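Local coordinates for protein ubiquitin-conjugating enzyme E2, putative (Plasmodium falciparum, PDB 2Q0V) that probably acts in the ubiquitin-conjugation pathway as an E2-like protein related to the UEV variants, possibly with ubiquitin transfer activity, at residues Ile61-Tyr74 / Arg133-Pro147. Residues are numbered along the deposited sequence; the frame is centred on the assembly and turned at random.
Sequences IFGQPGTVFENRIY and RQEMLSSANKRLPQP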
loop_
_atom_site.group_PDB
_atom_site.type_symbol
_atom_site.label_atom_id
_atom_site.label_comp_id
_atom_site.label_asym_id
_atom_site.label_seq_id
_atom_site.Cartn_x
_atom_site.Cartn_y
_atom_site.Cartn_z
ATOM N N ILE A 61 1.841 -5.239 -5.508
ATOM C CA ILE A 61 1.482 -6.401 -4.710
ATOM C C ILE A 61 1.437 -7.657 -5.624
ATOM O O ILE A 61 0.678 -7.703 -6.607
ATOM C CB ILE A 61 0.080 -6.217 -4.053
ATOM C CG1 ILE A 61 0.129 -5.211 -2.907
ATOM C CG2 ILE A 61 -0.459 -7.522 -3.497
ATOM C CD1 ILE A 61 -1.281 -4.856 -2.398
ATOM N N PHE A 62 2.238 -8.664 -5.286
ATOM C CA PHE A 62 2.034 -10.014 -5.814
ATOM C C PHE A 62 0.818 -10.705 -5.173
ATOM O O PHE A 62 0.653 -10.707 -3.948
ATOM C CB PHE A 62 3.291 -10.840 -5.619
ATOM C CG PHE A 62 3.205 -12.244 -6.164
ATOM C CD1 PHE A 62 3.578 -13.333 -5.371
ATOM C CD2 PHE A 62 2.774 -12.489 -7.476
ATOM C CE1 PHE A 62 3.508 -14.670 -5.881
ATOM C CE2 PHE A 62 2.704 -13.796 -7.985
ATOM C CZ PHE A 62 3.073 -14.891 -7.186
ATOM N N GLY A 63 -0.048 -11.257 -6.015
ATOM C CA GLY A 63 -1.179 -12.057 -5.561
ATOM C C GLY A 63 -0.776 -13.211 -4.669
ATOM O O GLY A 63 0.337 -13.721 -4.723
ATOM N N GLN A 64 -1.695 -13.628 -3.826
ATOM C CA GLN A 64 -1.398 -14.635 -2.825
ATOM C C GLN A 64 -1.529 -16.081 -3.428
ATOM O O GLN A 64 -2.570 -16.422 -4.024
ATOM C CB GLN A 64 -2.331 -14.354 -1.625
ATOM C CG GLN A 64 -1.922 -14.838 -0.257
ATOM C CD GLN A 64 -0.567 -14.409 0.264
ATOM O OE1 GLN A 64 -0.426 -13.368 0.910
ATOM N NE2 GLN A 64 0.409 -15.281 0.112
ATOM N N PRO A 65 -0.460 -16.906 -3.340
ATOM C CA PRO A 65 -0.607 -18.301 -3.821
ATOM C C PRO A 65 -1.780 -19.050 -3.166
ATOM O O PRO A 65 -1.977 -18.992 -1.921
ATOM C CB PRO A 65 0.722 -18.966 -3.460
ATOM C CG PRO A 65 1.707 -17.820 -3.223
ATOM C CD PRO A 65 0.902 -16.604 -2.852
ATOM N N GLY A 66 -2.569 -19.712 -4.016
ATOM C CA GLY A 66 -3.670 -20.560 -3.583
ATOM C C GLY A 66 -4.998 -19.836 -3.537
ATOM O O GLY A 66 -5.919 -20.270 -2.838
ATOM N N THR A 67 -5.115 -18.737 -4.276
ATOM C CA THR A 67 -6.296 -17.885 -4.177
ATOM C C THR A 67 -6.643 -17.464 -5.588
ATOM O O THR A 67 -5.867 -17.713 -6.514
ATOM C CB THR A 67 -6.011 -16.629 -3.276
ATOM O OG1 THR A 67 -4.944 -15.851 -3.842
ATOM C CG2 THR A 67 -5.590 -17.052 -1.888
ATOM N N VAL A 68 -7.782 -16.811 -5.765
ATOM C CA VAL A 68 -8.135 -16.258 -7.071
ATOM C C VAL A 68 -7.152 -15.172 -7.559
ATOM O O VAL A 68 -7.285 -14.664 -8.689
ATOM C CB VAL A 68 -9.547 -15.636 -7.023
ATOM C CG1 VAL A 68 -10.630 -16.742 -6.937
ATOM C CG2 VAL A 68 -9.662 -14.677 -5.846
ATOM N N PHE A 69 -6.200 -14.800 -6.697
ATOM C CA PHE A 69 -5.248 -13.695 -6.937
ATOM C C PHE A 69 -3.900 -14.262 -7.372
ATOM O O PHE A 69 -3.027 -13.538 -7.830
ATOM C CB PHE A 69 -5.052 -12.857 -5.660
ATOM C CG PHE A 69 -6.332 -12.333 -5.070
ATOM C CD1 PHE A 69 -6.920 -12.974 -3.975
ATOM C CD2 PHE A 69 -6.957 -11.226 -5.616
ATOM C CE1 PHE A 69 -8.090 -12.519 -3.424
ATOM C CE2 PHE A 69 -8.154 -10.759 -5.078
ATOM C CZ PHE A 69 -8.727 -11.421 -3.977
ATOM N N GLU A 70 -3.750 -15.565 -7.174
ATOM C CA GLU A 70 -2.585 -16.355 -7.547
ATOM C C GLU A 70 -1.941 -15.887 -8.842
ATOM O O GLU A 70 -2.621 -15.808 -9.886
ATOM C CB GLU A 70 -3.086 -17.765 -7.777
ATOM C CG GLU A 70 -2.112 -18.862 -7.486
ATOM C CD GLU A 70 -2.786 -20.217 -7.590
ATOM O OE1 GLU A 70 -3.777 -20.333 -8.347
ATOM O OE2 GLU A 70 -2.332 -21.161 -6.910
ATOM N N ASN A 71 -0.645 -15.588 -8.778
ATOM C CA ASN A 71 0.167 -15.250 -9.975
ATOM C C ASN A 71 -0.165 -13.950 -10.701
ATOM O O ASN A 71 0.281 -13.734 -11.833
ATOM C CB ASN A 71 0.191 -16.408 -10.991
ATOM C CG ASN A 71 0.902 -17.630 -10.448
ATOM O OD1 ASN A 71 2.013 -17.534 -9.901
ATOM N ND2 ASN A 71 0.254 -18.790 -10.571
ATOM N N ARG A 72 -0.934 -13.091 -10.046
ATOM C CA ARG A 72 -1.246 -11.800 -10.606
ATOM C C ARG A 72 -0.450 -10.693 -9.912
ATOM O O ARG A 72 -0.108 -10.805 -8.723
ATOM C CB ARG A 72 -2.744 -11.540 -10.500
ATOM C CG ARG A 72 -3.605 -12.607 -11.142
ATOM C CD ARG A 72 -5.005 -12.082 -11.249
ATOM N NE ARG A 72 -5.901 -12.982 -11.961
ATOM C CZ ARG A 72 -7.057 -12.604 -12.490
ATOM N NH1 ARG A 72 -7.799 -13.492 -13.126
ATOM N NH2 ARG A 72 -7.466 -11.343 -12.388
ATOM N N ILE A 73 -0.160 -9.646 -10.676
ATOM C CA ILE A 73 0.533 -8.473 -10.209
ATOM C C ILE A 73 -0.477 -7.351 -10.137
ATOM O O ILE A 73 -1.176 -7.089 -11.112
ATOM C CB ILE A 73 1.668 -8.039 -11.175
ATOM C CG1 ILE A 73 2.585 -9.211 -11.510
ATOM C CG2 ILE A 73 2.483 -6.850 -10.590
ATOM C CD1 ILE A 73 3.157 -9.883 -10.267
ATOM N N TYR A 74 -0.554 -6.687 -8.987
ATOM C CA TYR A 74 -1.460 -5.555 -8.829
ATOM C C TYR A 74 -0.652 -4.318 -8.637
ATOM O O TYR A 74 0.254 -4.302 -7.808
ATOM C CB TYR A 74 -2.425 -5.773 -7.666
ATOM C CG TYR A 74 -3.350 -6.935 -7.923
ATOM C CD1 TYR A 74 -2.985 -8.218 -7.545
ATOM C CD2 TYR A 74 -4.571 -6.751 -8.563
ATOM C CE1 TYR A 74 -3.792 -9.287 -7.788
ATOM C CE2 TYR A 74 -5.400 -7.837 -8.827
ATOM C CZ TYR A 74 -4.992 -9.106 -8.430
ATOM O OH TYR A 74 -5.785 -10.216 -8.668
ATOM N N ARG A 133 -2.031 -7.777 1.019
ATOM C CA ARG A 133 -1.732 -9.129 0.622
ATOM C C ARG A 133 -2.345 -10.166 1.577
ATOM O O ARG A 133 -2.702 -11.245 1.148
ATOM C CB ARG A 133 -0.233 -9.331 0.503
ATOM C CG ARG A 133 0.116 -10.091 -0.702
ATOM C CD ARG A 133 1.501 -9.751 -1.221
ATOM N NE ARG A 133 2.430 -10.714 -0.676
ATOM C CZ ARG A 133 2.496 -12.002 -1.004
ATOM N NH1 ARG A 133 3.378 -12.761 -0.389
ATOM N NH2 ARG A 133 1.720 -12.525 -1.928
ATOM N N GLN A 134 -2.492 -9.827 2.858
ATOM C CA GLN A 134 -3.103 -10.743 3.825
ATOM C C GLN A 134 -4.598 -10.835 3.693
ATOM O O GLN A 134 -5.173 -11.897 3.885
ATOM C CB GLN A 134 -2.689 -10.382 5.242
ATOM C CG GLN A 134 -1.184 -10.701 5.446
ATOM C CD GLN A 134 -0.940 -12.152 5.858
ATOM O OE1 GLN A 134 -1.760 -12.770 6.554
ATOM N NE2 GLN A 134 0.183 -12.681 5.462
ATOM N N GLU A 135 -5.219 -9.715 3.342
ATOM C CA GLU A 135 -6.628 -9.684 3.016
ATOM C C GLU A 135 -7.032 -10.646 1.904
ATOM O O GLU A 135 -8.180 -11.065 1.868
ATOM C CB GLU A 135 -7.046 -8.273 2.605
ATOM C CG GLU A 135 -7.273 -7.360 3.782
ATOM C CD GLU A 135 -8.257 -7.914 4.785
ATOM O OE1 GLU A 135 -9.477 -7.974 4.461
ATOM O OE2 GLU A 135 -7.808 -8.276 5.905
ATOM N N MET A 136 -6.104 -10.948 0.992
ATOM C CA MET A 136 -6.351 -11.851 -0.122
ATOM C C MET A 136 -6.566 -13.272 0.369
ATOM O O MET A 136 -7.264 -14.039 -0.286
ATOM C CB MET A 136 -5.184 -11.848 -1.098
ATOM C CG MET A 136 -5.084 -10.635 -1.962
ATOM S SD MET A 136 -3.468 -10.687 -2.684
ATOM C CE MET A 136 -3.706 -9.327 -3.856
ATOM N N LEU A 137 -5.962 -13.598 1.520
ATOM C CA LEU A 137 -6.103 -14.911 2.166
ATOM C C LEU A 137 -7.414 -15.099 2.896
ATOM O O LEU A 137 -7.734 -16.215 3.294
ATOM C CB LEU A 137 -4.965 -15.189 3.152
ATOM C CG LEU A 137 -3.570 -15.368 2.578
ATOM C CD1 LEU A 137 -2.602 -15.529 3.710
ATOM C CD2 LEU A 137 -3.499 -16.542 1.604
ATOM N N SER A 138 -8.193 -14.045 3.084
ATOM C CA SER A 138 -9.397 -14.216 3.903
ATOM C C SER A 138 -10.477 -14.919 3.103
ATOM O O SER A 138 -10.391 -14.960 1.874
ATOM C CB SER A 138 -9.906 -12.888 4.454
ATOM O OG SER A 138 -10.588 -12.185 3.450
ATOM N N SER A 139 -11.503 -15.431 3.795
ATOM C CA SER A 139 -12.542 -16.250 3.178
ATOM C C SER A 139 -13.602 -15.419 2.453
ATOM O O SER A 139 -14.306 -15.921 1.552
ATOM C CB SER A 139 -13.184 -17.184 4.217
ATOM O OG SER A 139 -12.247 -18.198 4.605
ATOM N N ALA A 140 -13.718 -14.151 2.841
ATOM C CA ALA A 140 -14.559 -13.215 2.105
ATOM C C ALA A 140 -13.932 -12.801 0.750
ATOM O O ALA A 140 -14.631 -12.243 -0.106
ATOM C CB ALA A 140 -14.852 -12.005 2.951
ATOM N N ASN A 141 -12.636 -13.087 0.554
ATOM C CA ASN A 141 -11.912 -12.646 -0.657
ATOM C C ASN A 141 -11.323 -13.755 -1.527
ATOM O O ASN A 141 -11.343 -13.642 -2.744
ATOM C CB ASN A 141 -10.778 -11.647 -0.334
ATOM C CG ASN A 141 -11.257 -10.355 0.290
ATOM O OD1 ASN A 141 -12.262 -9.765 -0.098
ATOM N ND2 ASN A 141 -10.495 -9.879 1.245
ATOM N N LYS A 142 -10.762 -14.796 -0.913
ATOM C CA LYS A 142 -9.921 -15.768 -1.641
ATOM C C LYS A 142 -10.590 -16.623 -2.735
ATOM O O LYS A 142 -9.888 -17.222 -3.547
ATOM C CB LYS A 142 -9.216 -16.698 -0.668
ATOM C CG LYS A 142 -10.111 -17.786 -0.101
ATOM C CD LYS A 142 -9.510 -18.254 1.169
ATOM C CE LYS A 142 -9.676 -19.707 1.353
ATOM N NZ LYS A 142 -9.381 -19.961 2.789
ATOM N N ARG A 143 -11.923 -16.685 -2.727
ATOM C CA ARG A 143 -12.705 -17.404 -3.729
ATOM C C ARG A 143 -13.561 -16.443 -4.537
ATOM O O ARG A 143 -14.422 -16.871 -5.295
ATOM C CB ARG A 143 -13.615 -18.453 -3.067
ATOM C CG ARG A 143 -12.890 -19.735 -2.662
ATOM C CD ARG A 143 -13.824 -20.718 -1.938
ATOM N NE ARG A 143 -14.348 -20.146 -0.690
ATOM C CZ ARG A 143 -13.862 -20.397 0.530
ATOM N NH1 ARG A 143 -14.419 -19.802 1.586
ATOM N NH2 ARG A 143 -12.832 -21.237 0.704
ATOM N N LEU A 144 -13.318 -15.148 -4.385
ATOM C CA LEU A 144 -14.099 -14.128 -5.077
ATOM C C LEU A 144 -13.751 -14.091 -6.581
ATOM O O LEU A 144 -12.568 -14.055 -6.941
ATOM C CB LEU A 144 -13.836 -12.771 -4.432
ATOM C CG LEU A 144 -14.987 -11.945 -3.867
ATOM C CD1 LEU A 144 -14.375 -10.765 -3.104
ATOM C CD2 LEU A 144 -15.953 -11.451 -4.943
ATOM N N PRO A 145 -14.770 -14.146 -7.461
ATOM C CA PRO A 145 -14.513 -14.014 -8.918
ATOM C C PRO A 145 -13.881 -12.663 -9.327
ATOM O O PRO A 145 -14.411 -11.599 -8.999
ATOM C CB PRO A 145 -15.913 -14.188 -9.544
ATOM C CG PRO A 145 -16.721 -14.931 -8.476
ATOM C CD PRO A 145 -16.203 -14.389 -7.173
ATOM N N GLN A 146 -12.775 -12.737 -10.067
ATOM C CA GLN A 146 -11.930 -11.585 -10.380
ATOM C C GLN A 146 -12.116 -11.017 -11.792
ATOM O O GLN A 146 -12.461 -11.758 -12.718
ATOM C CB GLN A 146 -10.459 -11.975 -10.208
ATOM C CG GLN A 146 -10.056 -12.348 -8.785
ATOM C CD GLN A 146 -10.294 -11.220 -7.812
ATOM O OE1 GLN A 146 -9.873 -10.083 -8.053
ATOM N NE2 GLN A 146 -11.004 -11.513 -6.727
ATOM N N PRO A 147 -11.844 -9.699 -11.975
ATOM C CA PRO A 147 -11.744 -9.147 -13.338
ATOM C C PRO A 147 -10.670 -9.889 -14.158
ATOM O O PRO A 147 -9.895 -10.672 -13.589
ATOM C CB PRO A 147 -11.318 -7.692 -13.097
ATOM C CG PRO A 147 -11.706 -7.399 -11.686
ATOM C CD PRO A 147 -11.611 -8.674 -10.939
#
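Met136 and Phe69 form the apolar centre of this contact. Met136 CG lies over one ring face, 3.8 Å from the centroid of the Phe69 ring, a CH-pi contact, while the sulfur approaches the same ring obliquely, a Met-aromatic contact. The thioether runs straight on from CG, which carries CE past the ring to Ile61 CG2 at 3.7 Å and to the Tyr74 ring. Val68 CG2 takes the opposite face of Phe69, and the Gln146 amide, turned 53° from the ring plane, brings NE2 to 3.4 Å from Phe69 CE2. That amide is held by Leu144 O and by the backbone N of Glu98.

Three hydrogen bonds cross between the segments, all to backbone carbonyls. Arg133 NH2 reaches Phe62 O at 2.9 Å, coming from above the carbonyl plane; the bend at chi3 (95°) turns the guanidinium back to the strand end. Arg72, extended from CG to NE, gives a nearly straight bond of 2.8 Å from NH2 to Pro147 O, which lies in the guanidinium plane. Between them, Val68 N donates to Lys142 O at 3.1 Å.

Within 61-74, Thr67 OG1 accepts from Phe69 N in an ST turn. The whole joins the hairpin loop between strands 56-62 and 73-79 to the chain leaving helix 125-135, at one end of the antiparallel sheet of the ubiquitin-conjugating (UBC) fold.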